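Side-chain contacts in LbaCas13a H328A (C2c2) (Lachnospiraceae bacterium NK4A179, PDB 5WLH), which binds a CRISPR guide RNA, here as its precursor, and is an RNA-targeting nuclease of the Cas13a family that cleaves at A: residues 365-368 with 369-373; 490-493 with 494-498; 928-931 with 932-935. All coordinates share one frame; numbering follows the deposited sequence. Where two conformers were deposited one is given.

Contact 1 (365-368 with 369-373); sequences NTVK and ELYRN. With nucleotides of chain B.
Asn365 through Arg372 run as regular alpha-helix within helix 357-388: the carbonyls of Asn365, Thr366, Val367 and Lys368 take the amide N-H groups of Glu369, Leu370, Tyr371 and Arg372. Val367 and Tyr371, one turn apart, lie side by side and point the same way. The methyl CG1 of Val367, anti to the backbone N (chi1 168°), touches Tyr371 CE2, 3.5 Å away. Beyond that ring Tyr371 OH is hydrogen-bonded to the carbonyl of Lys426, and Ile342 packs against both Leu370 and Tyr371, so this side of the helix is turned into the protein.

Round the helix, Arg372 reaches the RNA. Its CG stands anti to the backbone N (chi1 179°) and the chain runs on extended to NE, which carries the guanidinium out to the base edge of G19 of chain B. There Arg372 NE donates to O6 of G19 at 2.9 Å, and Arg372 NH2 donates to N7 of G19 at 3.0 Å, almost dead straight at 178°. The N6 atom of A20 of chain B lies over one face of the same guanidinium, toward its rim. Arg372 NH1 is taken by the carboxylate of Glu369, a salt bridge of 3.2 Å to the syn lone pair of OE1. A leucine in place of Arg372 would probably leave O6 and N7 of G19 without their donors and Glu369 without its charge partner.

Paired donors facing O6 and N7 are the classic arginine approach to a guanine's Hoogsteen edge; they suit a guanine, consistent with base-specific reading, and the Glu369 bridge probably restrains the guanidinium's rotation.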
loop_
_atom_site.group_PDB
_atom_site.type_symbol
_atom_site.label_atom_id
_atom_site.label_comp_id
_atom_site.label_asym_id
_atom_site.label_seq_id
_atom_site.Cartn_x
_atom_site.Cartn_y
_atom_site.Cartn_z
ATOM N N ASN A 365 0.507 -30.393 -10.817
ATOM C CA ASN A 365 0.684 -30.198 -12.251
ATOM C C ASN A 365 -0.323 -31.019 -13.035
ATOM O O ASN A 365 -0.858 -30.558 -14.049
ATOM C CB ASN A 365 2.111 -30.563 -12.670
ATOM C CG ASN A 365 3.119 -29.521 -12.256
ATOM O OD1 ASN A 365 2.748 -28.423 -11.829
ATOM N ND2 ASN A 365 4.409 -29.845 -12.397
ATOM N N THR A 366 -0.597 -32.241 -12.574
ATOM C CA THR A 366 -1.632 -33.045 -13.200
ATOM C C THR A 366 -2.988 -32.372 -13.076
ATOM O O THR A 366 -3.780 -32.375 -14.027
ATOM C CB THR A 366 -1.666 -34.436 -12.570
ATOM O OG1 THR A 366 -0.437 -35.109 -12.867
ATOM C CG2 THR A 366 -2.853 -35.243 -13.097
ATOM N N VAL A 367 -3.271 -31.783 -11.911
ATOM C CA VAL A 367 -4.556 -31.115 -11.719
ATOM C C VAL A 367 -4.651 -29.878 -12.608
ATOM O O VAL A 367 -5.702 -29.608 -13.196
ATOM C CB VAL A 367 -4.772 -30.770 -10.230
ATOM C CG1 VAL A 367 -5.971 -29.817 -10.049
ATOM C CG2 VAL A 367 -4.999 -32.036 -9.412
ATOM N N LYS A 368 -3.559 -29.119 -12.742
ATOM C CA LYS A 368 -3.614 -27.942 -13.608
ATOM C C LYS A 368 -3.885 -28.344 -15.046
ATOM O O LYS A 368 -4.664 -27.686 -15.743
ATOM C CB LYS A 368 -2.321 -27.141 -13.526
ATOM C CG LYS A 368 -2.143 -26.388 -12.225
ATOM C CD LYS A 368 -0.933 -25.469 -12.339
ATOM C CE LYS A 368 -0.564 -24.874 -11.003
ATOM N NZ LYS A 368 0.737 -24.173 -11.082
ATOM N N GLU A 369 -3.278 -29.446 -15.502
ATOM C CA GLU A 369 -3.545 -29.874 -16.872
ATOM C C GLU A 369 -4.976 -30.375 -17.023
ATOM O O GLU A 369 -5.586 -30.171 -18.076
ATOM C CB GLU A 369 -2.532 -30.936 -17.317
ATOM C CG GLU A 369 -2.380 -31.028 -18.847
ATOM C CD GLU A 369 -2.297 -29.659 -19.547
ATOM O OE1 GLU A 369 -3.044 -29.444 -20.536
ATOM O OE2 GLU A 369 -1.486 -28.804 -19.117
ATOM N N LEU A 370 -5.541 -30.980 -15.973
ATOM C CA LEU A 370 -6.945 -31.382 -15.997
ATOM C C LEU A 370 -7.863 -30.175 -16.133
ATOM O O LEU A 370 -8.807 -30.183 -16.934
ATOM C CB LEU A 370 -7.293 -32.151 -14.731
ATOM C CG LEU A 370 -6.772 -33.592 -14.658
ATOM C CD1 LEU A 370 -6.997 -34.147 -13.274
ATOM C CD2 LEU A 370 -7.497 -34.435 -15.703
ATOM N N TYR A 371 -7.635 -29.146 -15.313
ATOM C CA TYR A 371 -8.408 -27.910 -15.445
ATOM C C TYR A 371 -8.313 -27.365 -16.857
ATOM O O TYR A 371 -9.323 -26.975 -17.459
ATOM C CB TYR A 371 -7.884 -26.856 -14.481
ATOM C CG TYR A 371 -8.442 -26.855 -13.094
ATOM C CD1 TYR A 371 -9.724 -26.372 -12.836
ATOM C CD2 TYR A 371 -7.654 -27.257 -12.019
ATOM C CE1 TYR A 371 -10.216 -26.316 -11.549
ATOM C CE2 TYR A 371 -8.137 -27.211 -10.735
ATOM C CZ TYR A 371 -9.407 -26.733 -10.500
ATOM O OH TYR A 371 -9.889 -26.702 -9.214
ATOM N N ARG A 372 -7.088 -27.290 -17.387
ATOM C CA ARG A 372 -6.886 -26.673 -18.699
ATOM C C ARG A 372 -7.615 -27.451 -19.781
ATOM O O ARG A 372 -8.303 -26.866 -20.623
ATOM C CB ARG A 372 -5.402 -26.582 -19.038
ATOM C CG ARG A 372 -5.127 -25.971 -20.428
ATOM C CD ARG A 372 -3.641 -25.889 -20.699
ATOM N NE ARG A 372 -3.342 -25.410 -22.041
ATOM C CZ ARG A 372 -3.248 -26.185 -23.116
ATOM N NH1 ARG A 372 -3.435 -27.502 -23.014
ATOM N NH2 ARG A 372 -2.969 -25.645 -24.294
ATOM N N ASN A 373 -7.473 -28.780 -19.771
ATOM C CA ASN A 373 -8.184 -29.605 -20.741
ATOM C C ASN A 373 -9.682 -29.362 -20.681
ATOM O O ASN A 373 -10.333 -29.210 -21.720
ATOM C CB ASN A 373 -7.872 -31.081 -20.498
ATOM C CG ASN A 373 -6.447 -31.417 -20.827
ATOM O OD1 ASN A 373 -5.797 -30.706 -21.596
ATOM N ND2 ASN A 373 -5.942 -32.500 -20.249
ATOM P P G B 19 -0.740 -24.279 -28.799
ATOM O OP1 G B 19 0.314 -24.408 -29.815
ATOM O OP2 G B 19 -0.724 -25.078 -27.558
ATOM O "O5'" G B 19 -0.676 -22.743 -28.371
ATOM C "C5'" G B 19 -0.654 -21.711 -29.338
ATOM C "C4'" G B 19 -0.897 -20.388 -28.665
ATOM O "O4'" G B 19 -2.142 -20.473 -27.935
ATOM C "C3'" G B 19 0.132 -19.999 -27.616
ATOM O "O3'" G B 19 1.220 -19.305 -28.195
ATOM C "C2'" G B 19 -0.670 -19.117 -26.669
ATOM O "O2'" G B 19 -0.799 -17.830 -27.243
ATOM C "C1'" G B 19 -2.036 -19.791 -26.712
ATOM N N9 G B 19 -2.245 -20.767 -25.630
ATOM C C8 G B 19 -2.291 -22.141 -25.719
ATOM N N7 G B 19 -2.555 -22.715 -24.583
ATOM C C5 G B 19 -2.695 -21.653 -23.692
ATOM C C6 G B 19 -2.984 -21.632 -22.300
ATOM O O6 G B 19 -3.173 -22.599 -21.554
ATOM N N1 G B 19 -3.040 -20.322 -21.800
ATOM C C2 G B 19 -2.844 -19.186 -22.548
ATOM N N2 G B 19 -2.935 -17.998 -21.920
ATOM N N3 G B 19 -2.578 -19.200 -23.839
ATOM C C4 G B 19 -2.517 -20.449 -24.334
ATOM P P A B 20 2.712 -19.553 -27.682
ATOM O OP1 A B 20 3.564 -18.511 -28.292
ATOM O OP2 A B 20 2.972 -21.008 -27.810
ATOM O "O5'" A B 20 2.654 -19.227 -26.132
ATOM C "C5'" A B 20 2.496 -17.895 -25.677
ATOM C "C4'" A B 20 2.225 -17.871 -24.198
ATOM O "O4'" A B 20 0.954 -18.505 -23.919
ATOM C "C3'" A B 20 3.197 -18.649 -23.343
ATOM O "O3'" A B 20 4.415 -17.973 -23.141
ATOM C "C2'" A B 20 2.387 -18.876 -22.075
ATOM O "O2'" A B 20 2.303 -17.677 -21.313
ATOM C "C1'" A B 20 1.012 -19.162 -22.670
ATOM N N9 A B 20 0.832 -20.608 -22.905
ATOM C C8 A B 20 1.017 -21.312 -24.072
ATOM N N7 A B 20 0.795 -22.600 -23.945
ATOM C C5 A B 20 0.436 -22.747 -22.611
ATOM C C6 A B 20 0.082 -23.861 -21.835
ATOM N N6 A B 20 0.010 -25.104 -22.298
ATOM N N1 A B 20 -0.205 -23.658 -20.540
ATOM C C2 A B 20 -0.137 -22.414 -20.049
ATOM N N3 A B 20 0.194 -21.289 -20.674
ATOM C C4 A B 20 0.466 -21.530 -21.962
#

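Contact 2 (490-493 with 494-498); sequences ELIK and AEEML. With nucleotides of chain B.
Lys493 and Met497 lie alongside each other, one helical turn apart and pointing the same way. The lysine leaves the helix with CG anti to its backbone N (chi1 -167°) and, in one of its two conformers, bends at its last torsion, bringing NZ to 3.6 Å from Met497 SD. The methionine chain curls at chi2 and chi3 beside it, and its CG rests 3.0 Å from Lys493 O, the carbonyl that also accepts Met497 N. In that conformer Lys493 NZ donates to OP2 of A28 of chain B at 2.9 Å and to an RNA sugar as well, while Lys493 CD and CE pass beside OP1 of A26 of chain B, CE at 3.2 Å. Such a lysine, laid between two phosphates, would be expected to offset their charge.

Ile492 and Glu496 also lie side by side, pointing the same way: CG2 of Ile492 sits against the carboxylate, 3.3 Å from Glu496 OE2. The charge of Glu496 is met by Arg1131, which forms a salt bridge to OE1. Glu490, nearer the helix start, extends toward A25 of chain B, whose O2' donates to Glu490 OE1 at 2.5 Å; the same oxygen is salt-bridged to Arg938 of helix 915-941.

A bonded phosphate, a carbon contact to another and a bonded ribose hydroxyl, about a turn apart, are consistent with sugar-phosphate recognition in a Cas13a RNA-binding site.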
loop_
_atom_site.group_PDB
_atom_site.type_symbol
_atom_site.label_atom_id
_atom_site.label_comp_id
_atom_site.label_asym_id
_atom_site.label_seq_id
_atom_site.Cartn_x
_atom_site.Cartn_y
_atom_site.Cartn_z
ATOM N N GLU A 490 0.882 8.441 -13.611
ATOM C CA GLU A 490 1.784 8.468 -12.467
ATOM C C GLU A 490 1.525 9.703 -11.603
ATOM O O GLU A 490 1.471 9.613 -10.371
ATOM C CB GLU A 490 3.232 8.423 -12.950
ATOM C CG GLU A 490 3.629 7.102 -13.578
ATOM C CD GLU A 490 5.116 7.040 -13.803
ATOM O OE1 GLU A 490 5.830 6.466 -12.941
ATOM O OE2 GLU A 490 5.558 7.605 -14.832
ATOM N N LEU A 491 1.334 10.859 -12.235
ATOM C CA LEU A 491 1.020 12.071 -11.481
ATOM C C LEU A 491 -0.290 11.922 -10.716
ATOM O O LEU A 491 -0.376 12.313 -9.545
ATOM C CB LEU A 491 0.943 13.270 -12.425
ATOM C CG LEU A 491 2.268 13.761 -13.034
ATOM C CD1 LEU A 491 1.952 14.809 -14.084
ATOM C CD2 LEU A 491 3.161 14.350 -11.959
ATOM N N ILE A 492 -1.317 11.344 -11.353
ATOM C CA ILE A 492 -2.577 11.110 -10.645
ATOM C C ILE A 492 -2.343 10.226 -9.431
ATOM O O ILE A 492 -2.853 10.497 -8.338
ATOM C CB ILE A 492 -3.629 10.489 -11.582
ATOM C CG1 ILE A 492 -4.091 11.511 -12.627
ATOM C CG2 ILE A 492 -4.836 9.982 -10.763
ATOM C CD1 ILE A 492 -4.951 10.888 -13.695
ATOM N N LYS A 493 -1.557 9.160 -9.600
ATOM C CA LYS A 493 -1.285 8.265 -8.480
ATOM C C LYS A 493 -0.607 9.015 -7.342
ATOM O O LYS A 493 -1.011 8.889 -6.181
ATOM C CB LYS A 493 -0.437 7.077 -8.935
ATOM C CG LYS A 493 -0.384 5.960 -7.888
ATOM C CD LYS A 493 0.819 5.028 -8.074
ATOM C CE LYS A 493 0.934 4.006 -6.928
ATOM N NZ LYS A 493 -0.395 3.566 -6.409
ATOM N N ALA A 494 0.406 9.831 -7.663
ATOM C CA ALA A 494 1.073 10.627 -6.637
ATOM C C ALA A 494 0.054 11.437 -5.850
ATOM O O ALA A 494 0.007 11.373 -4.617
ATOM C CB ALA A 494 2.119 11.550 -7.273
ATOM N N GLU A 495 -0.813 12.152 -6.563
ATOM C CA GLU A 495 -1.752 13.034 -5.881
ATOM C C GLU A 495 -2.772 12.228 -5.100
ATOM O O GLU A 495 -3.103 12.577 -3.961
ATOM C CB GLU A 495 -2.454 13.936 -6.908
ATOM C CG GLU A 495 -3.396 14.974 -6.297
ATOM C CD GLU A 495 -3.930 15.905 -7.379
ATOM O OE1 GLU A 495 -4.803 15.460 -8.155
ATOM O OE2 GLU A 495 -3.449 17.059 -7.470
ATOM N N GLU A 496 -3.309 11.162 -5.715
ATOM C CA GLU A 496 -4.333 10.366 -5.041
ATOM C C GLU A 496 -3.774 9.666 -3.817
ATOM O O GLU A 496 -4.460 9.568 -2.794
ATOM C CB GLU A 496 -4.954 9.365 -6.014
ATOM C CG GLU A 496 -5.798 10.096 -7.063
ATOM C CD GLU A 496 -6.581 9.182 -7.997
ATOM O OE1 GLU A 496 -6.320 7.973 -8.020
ATOM O OE2 GLU A 496 -7.470 9.701 -8.721
ATOM N N MET A 497 -2.527 9.197 -3.886
ATOM C CA MET A 497 -1.923 8.592 -2.697
ATOM C C MET A 497 -1.859 9.601 -1.562
ATOM O O MET A 497 -2.268 9.311 -0.436
ATOM C CB MET A 497 -0.512 8.069 -2.998
ATOM C CG MET A 497 -0.437 6.929 -3.983
ATOM S SD MET A 497 -0.849 5.327 -3.312
ATOM C CE MET A 497 0.695 4.896 -2.493
ATOM N N LEU A 498 -1.354 10.806 -1.847
ATOM C CA LEU A 498 -1.217 11.791 -0.782
ATOM C C LEU A 498 -2.580 12.203 -0.251
ATOM O O LEU A 498 -2.753 12.366 0.965
ATOM C CB LEU A 498 -0.441 13.015 -1.275
ATOM C CG LEU A 498 -0.198 14.056 -0.171
ATOM C CD1 LEU A 498 0.732 13.474 0.891
ATOM C CD2 LEU A 498 0.371 15.347 -0.763
ATOM P P A B 26 1.911 2.124 -10.721
ATOM O OP1 A B 26 0.981 2.185 -9.566
ATOM O OP2 A B 26 2.373 0.846 -11.306
ATOM O "O5'" A B 26 1.274 2.967 -11.904
ATOM C "C5'" A B 26 0.551 4.173 -11.675
ATOM C "C4'" A B 26 -0.424 4.395 -12.803
ATOM O "O4'" A B 26 0.327 4.696 -14.013
ATOM C "C3'" A B 26 -1.273 3.174 -13.130
ATOM O "O3'" A B 26 -2.516 3.603 -13.673
ATOM C "C2'" A B 26 -0.448 2.490 -14.215
ATOM O "O2'" A B 26 -1.151 1.583 -15.036
ATOM C "C1'" A B 26 0.100 3.693 -14.987
ATOM N N9 A B 26 1.388 3.385 -15.601
ATOM C C8 A B 26 2.625 3.531 -15.026
ATOM N N7 A B 26 3.603 3.113 -15.808
ATOM C C5 A B 26 2.953 2.681 -16.944
ATOM C C6 A B 26 3.454 2.140 -18.144
ATOM N N6 A B 26 4.768 1.946 -18.333
ATOM N N1 A B 26 2.565 1.784 -19.083
ATOM C C2 A B 26 1.253 1.986 -18.859
ATOM N N3 A B 26 0.674 2.494 -17.771
ATOM C C4 A B 26 1.592 2.832 -16.845
ATOM P P A B 25 6.922 0.410 -13.023
ATOM O OP1 A B 25 7.641 1.336 -13.947
ATOM O OP2 A B 25 7.453 -0.950 -12.784
ATOM O "O5'" A B 25 6.799 1.155 -11.630
ATOM C "C5'" A B 25 6.006 0.632 -10.572
ATOM C "C4'" A B 25 5.197 1.720 -9.921
ATOM O "O4'" A B 25 6.062 2.574 -9.123
ATOM C "C3'" A B 25 4.455 2.647 -10.888
ATOM O "O3'" A B 25 3.194 2.978 -10.320
ATOM C "C2'" A B 25 5.305 3.907 -10.881
ATOM O "O2'" A B 25 4.598 5.086 -11.213
ATOM C "C1'" A B 25 5.779 3.924 -9.436
ATOM N N9 A B 25 6.947 4.766 -9.215
ATOM C C8 A B 25 7.965 5.034 -10.098
ATOM N N7 A B 25 8.847 5.886 -9.630
ATOM C C5 A B 25 8.362 6.194 -8.367
ATOM C C6 A B 25 8.843 7.039 -7.361
ATOM N N6 A B 25 9.966 7.747 -7.498
ATOM N N1 A B 25 8.125 7.145 -6.224
ATOM C C2 A B 25 6.998 6.436 -6.092
ATOM N N3 A B 25 6.447 5.607 -6.980
ATOM C C4 A B 25 7.187 5.529 -8.100
ATOM P P A B 28 -4.245 3.032 -6.942
ATOM O OP1 A B 28 -5.628 3.360 -7.349
ATOM O OP2 A B 28 -3.201 4.074 -6.872
ATOM O "O5'" A B 28 -4.349 2.391 -5.498
ATOM C "C5'" A B 28 -3.209 1.830 -4.894
ATOM C "C4'" A B 28 -3.464 0.400 -4.512
ATOM O "O4'" A B 28 -3.435 -0.464 -5.682
ATOM C "C3'" A B 28 -2.432 -0.217 -3.596
ATOM O "O3'" A B 28 -2.572 0.191 -2.258
ATOM C "C2'" A B 28 -2.692 -1.692 -3.799
ATOM O "O2'" A B 28 -3.901 -2.036 -3.146
ATOM C "C1'" A B 28 -2.938 -1.728 -5.313
ATOM N N9 A B 28 -1.681 -1.966 -6.038
ATOM C C8 A B 28 -0.885 -1.071 -6.709
ATOM N N7 A B 28 0.203 -1.638 -7.221
ATOM C C5 A B 28 0.085 -2.978 -6.861
ATOM C C6 A B 28 0.890 -4.104 -7.114
ATOM N N6 A B 28 2.032 -4.068 -7.829
ATOM N N1 A B 28 0.495 -5.284 -6.601
ATOM C C2 A B 28 -0.654 -5.326 -5.908
ATOM N N3 A B 28 -1.504 -4.347 -5.617
ATOM C C4 A B 28 -1.066 -3.179 -6.130
#

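Contact 3 (928-931 with 932-935). With nucleotides of chain B.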
loop_
_atom_site.group_PDB
_atom_site.type_symbol
_atom_site.label_atom_id
_atom_site.label_comp_id
_atom_site.label_asym_id
_atom_site.label_seq_id
_atom_site.Cartn_x
_atom_site.Cartn_y
_atom_site.Cartn_z
ATOM N N TYR A 928 5.541 11.948 -1.770
ATOM C CA TYR A 928 4.813 12.648 -2.823
ATOM C C TYR A 928 5.742 13.551 -3.628
ATOM O O TYR A 928 5.740 13.531 -4.867
ATOM C CB TYR A 928 3.677 13.462 -2.196
ATOM C CG TYR A 928 3.028 14.407 -3.175
ATOM C CD1 TYR A 928 2.063 13.942 -4.059
ATOM C CD2 TYR A 928 3.371 15.746 -3.220
ATOM C CE1 TYR A 928 1.488 14.768 -4.968
ATOM C CE2 TYR A 928 2.776 16.606 -4.136
ATOM C CZ TYR A 928 1.819 16.099 -4.995
ATOM O OH TYR A 928 1.192 16.890 -5.919
ATOM N N LYS A 929 6.529 14.379 -2.936
ATOM C CA LYS A 929 7.345 15.357 -3.648
ATOM C C LYS A 929 8.368 14.663 -4.543
ATOM O O LYS A 929 8.578 15.070 -5.693
ATOM C CB LYS A 929 8.038 16.276 -2.651
ATOM C CG LYS A 929 8.830 17.409 -3.319
ATOM C CD LYS A 929 9.492 18.297 -2.269
ATOM C CE LYS A 929 10.196 19.486 -2.936
ATOM N NZ LYS A 929 10.507 20.571 -1.967
ATOM N N GLN A 930 8.983 13.597 -4.040
ATOM C CA GLN A 930 9.984 12.877 -4.815
ATOM C C GLN A 930 9.361 12.184 -6.009
ATOM O O GLN A 930 9.967 12.134 -7.080
ATOM C CB GLN A 930 10.696 11.848 -3.941
ATOM C CG GLN A 930 12.040 11.402 -4.521
ATOM C CD GLN A 930 11.927 10.293 -5.533
ATOM O OE1 GLN A 930 10.947 9.536 -5.536
ATOM N NE2 GLN A 930 12.964 10.147 -6.380
ATOM N N TYR A 931 8.173 11.593 -5.823
ATOM C CA TYR A 931 7.495 10.910 -6.921
ATOM C C TYR A 931 7.170 11.893 -8.041
ATOM O O TYR A 931 7.473 11.651 -9.213
ATOM C CB TYR A 931 6.232 10.232 -6.371
ATOM C CG TYR A 931 5.486 9.257 -7.257
ATOM C CD1 TYR A 931 6.011 8.786 -8.461
ATOM C CD2 TYR A 931 4.237 8.795 -6.859
ATOM C CE1 TYR A 931 5.286 7.888 -9.252
ATOM C CE2 TYR A 931 3.530 7.912 -7.623
ATOM C CZ TYR A 931 4.042 7.467 -8.816
ATOM O OH TYR A 931 3.278 6.590 -9.552
ATOM N N VAL A 932 6.608 13.043 -7.688
ATOM C CA VAL A 932 6.279 14.029 -8.710
ATOM C C VAL A 932 7.546 14.476 -9.430
ATOM O O VAL A 932 7.570 14.592 -10.658
ATOM C CB VAL A 932 5.523 15.210 -8.075
ATOM C CG1 VAL A 932 5.399 16.370 -9.058
ATOM C CG2 VAL A 932 4.127 14.756 -7.574
ATOM N N TRP A 933 8.618 14.731 -8.677
ATOM C CA TRP A 933 9.881 15.110 -9.309
ATOM C C TRP A 933 10.354 14.022 -10.265
ATOM O O TRP A 933 10.795 14.310 -11.386
ATOM C CB TRP A 933 10.923 15.380 -8.219
ATOM C CG TRP A 933 12.373 15.504 -8.678
ATOM C CD1 TRP A 933 13.030 16.660 -9.044
ATOM C CD2 TRP A 933 13.334 14.451 -8.773
ATOM N NE1 TRP A 933 14.340 16.375 -9.370
ATOM C CE2 TRP A 933 14.548 15.028 -9.227
ATOM C CE3 TRP A 933 13.290 13.075 -8.537
ATOM C CZ2 TRP A 933 15.701 14.273 -9.428
ATOM C CZ3 TRP A 933 14.431 12.325 -8.749
ATOM C CH2 TRP A 933 15.628 12.930 -9.189
ATOM N N ASP A 934 10.249 12.763 -9.843
ATOM C CA ASP A 934 10.768 11.669 -10.653
ATOM C C ASP A 934 9.962 11.497 -11.936
ATOM O O ASP A 934 10.520 11.178 -12.994
ATOM C CB ASP A 934 10.764 10.383 -9.826
ATOM C CG ASP A 934 11.504 9.260 -10.513
ATOM O OD1 ASP A 934 12.740 9.377 -10.661
ATOM O OD2 ASP A 934 10.858 8.266 -10.904
ATOM N N ILE A 935 8.649 11.704 -11.860
ATOM C CA ILE A 935 7.809 11.612 -13.052
ATOM C C ILE A 935 8.193 12.686 -14.056
ATOM O O ILE A 935 8.336 12.419 -15.256
ATOM C CB ILE A 935 6.326 11.735 -12.688
ATOM C CG1 ILE A 935 5.891 10.586 -11.762
ATOM C CG2 ILE A 935 5.490 11.734 -13.986
ATOM C CD1 ILE A 935 4.644 10.932 -10.949
ATOM P P A B 25 6.922 0.410 -13.023
ATOM O OP1 A B 25 7.641 1.336 -13.947
ATOM O OP2 A B 25 7.453 -0.950 -12.784
ATOM O "O5'" A B 25 6.799 1.155 -11.630
ATOM C "C5'" A B 25 6.006 0.632 -10.572
ATOM C "C4'" A B 25 5.197 1.720 -9.921
ATOM O "O4'" A B 25 6.062 2.574 -9.123
ATOM C "C3'" A B 25 4.455 2.647 -10.888
ATOM O "O3'" A B 25 3.194 2.978 -10.320
ATOM C "C2'" A B 25 5.305 3.907 -10.881
ATOM O "O2'" A B 25 4.598 5.086 -11.213
ATOM C "C1'" A B 25 5.779 3.924 -9.436
ATOM N N9 A B 25 6.947 4.766 -9.215
ATOM C C8 A B 25 7.965 5.034 -10.098
ATOM N N7 A B 25 8.847 5.886 -9.630
ATOM C C5 A B 25 8.362 6.194 -8.367
ATOM C C6 A B 25 8.843 7.039 -7.361
ATOM N N6 A B 25 9.966 7.747 -7.498
ATOM N N1 A B 25 8.125 7.145 -6.224
ATOM C C2 A B 25 6.998 6.436 -6.092
ATOM N N3 A B 25 6.447 5.607 -6.980
ATOM C C4 A B 25 7.187 5.529 -8.100
HETATM O O HOH W 1 13.192 7.905 -8.286
#
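The stretch from Tyr928 to Ile935 is two turns of unbroken alpha-helix in helix 915-941, with the carbonyls of residues 928 to 931 accepting the amides of residues 932 to 935. Inside this frame the two tyrosines each carry an aliphatic group from one turn on over a ring face. Val932 CG2 lies 3.9 Å from the centroid of the Tyr928 ring and Ile935 CD1 is at the same distance from that of Tyr931, both CH-pi contacts.

The other face of Tyr931 takes the adenine of A25 of chain B. N3 of the base stands over the ring centre, 3.3 Å above the plane, so the ring is sandwiched between nucleobase and isoleucine. Tyr931 CG, anti to the backbone N (chi1 -169°), swings the ring over to the adenine, and at its far end Tyr931 OH donates to O2' of A25 at 2.6 Å. Gln930, bent at chi2, turns its amide to the base edge: OE1 accepts the adenine N6 at 2.8 Å along a nearly straight N-H (174°). Its NE2 donates to a water at 3.0 Å, which is linked weakly to Asp934 OD1 and A25 N6, and the same NE2 lies obliquely by Trp933 CZ3. The Asp934 carboxylate, beside the adenine, is held by salt bridges from Arg937 and Arg938.

One adenosine is thus held in three ways: laid over a ring face, bonded at its N6 amino group, and fixed at its 2'-hydroxyl. The N6 bond would favour an adenine as the amide is placed, and the O2' bond is consistent with a preference for RNA over DNA.

In the fold
Contacts 2 and 3 belong together: both are buried near the middle of the chain, their centres 9 Å apart, and helices 486-517 and 915-941 pack directly where Lys493 and Ala494 meet Tyr931 and Glu490 meets Ile935. They share A25 of chain B, contact 3 taking its base and both reaching its 2'-hydroxyl, while contact 2 adds charge at the phosphates that follow. Contact 1 stands apart on helix 357-388, about 28 Å from contact 2 between nearest atoms, only partly buried and farther from the chain centre. It reads a guanine edge with a guanidinium, whereas contact 3 relies on an aromatic face and an amide.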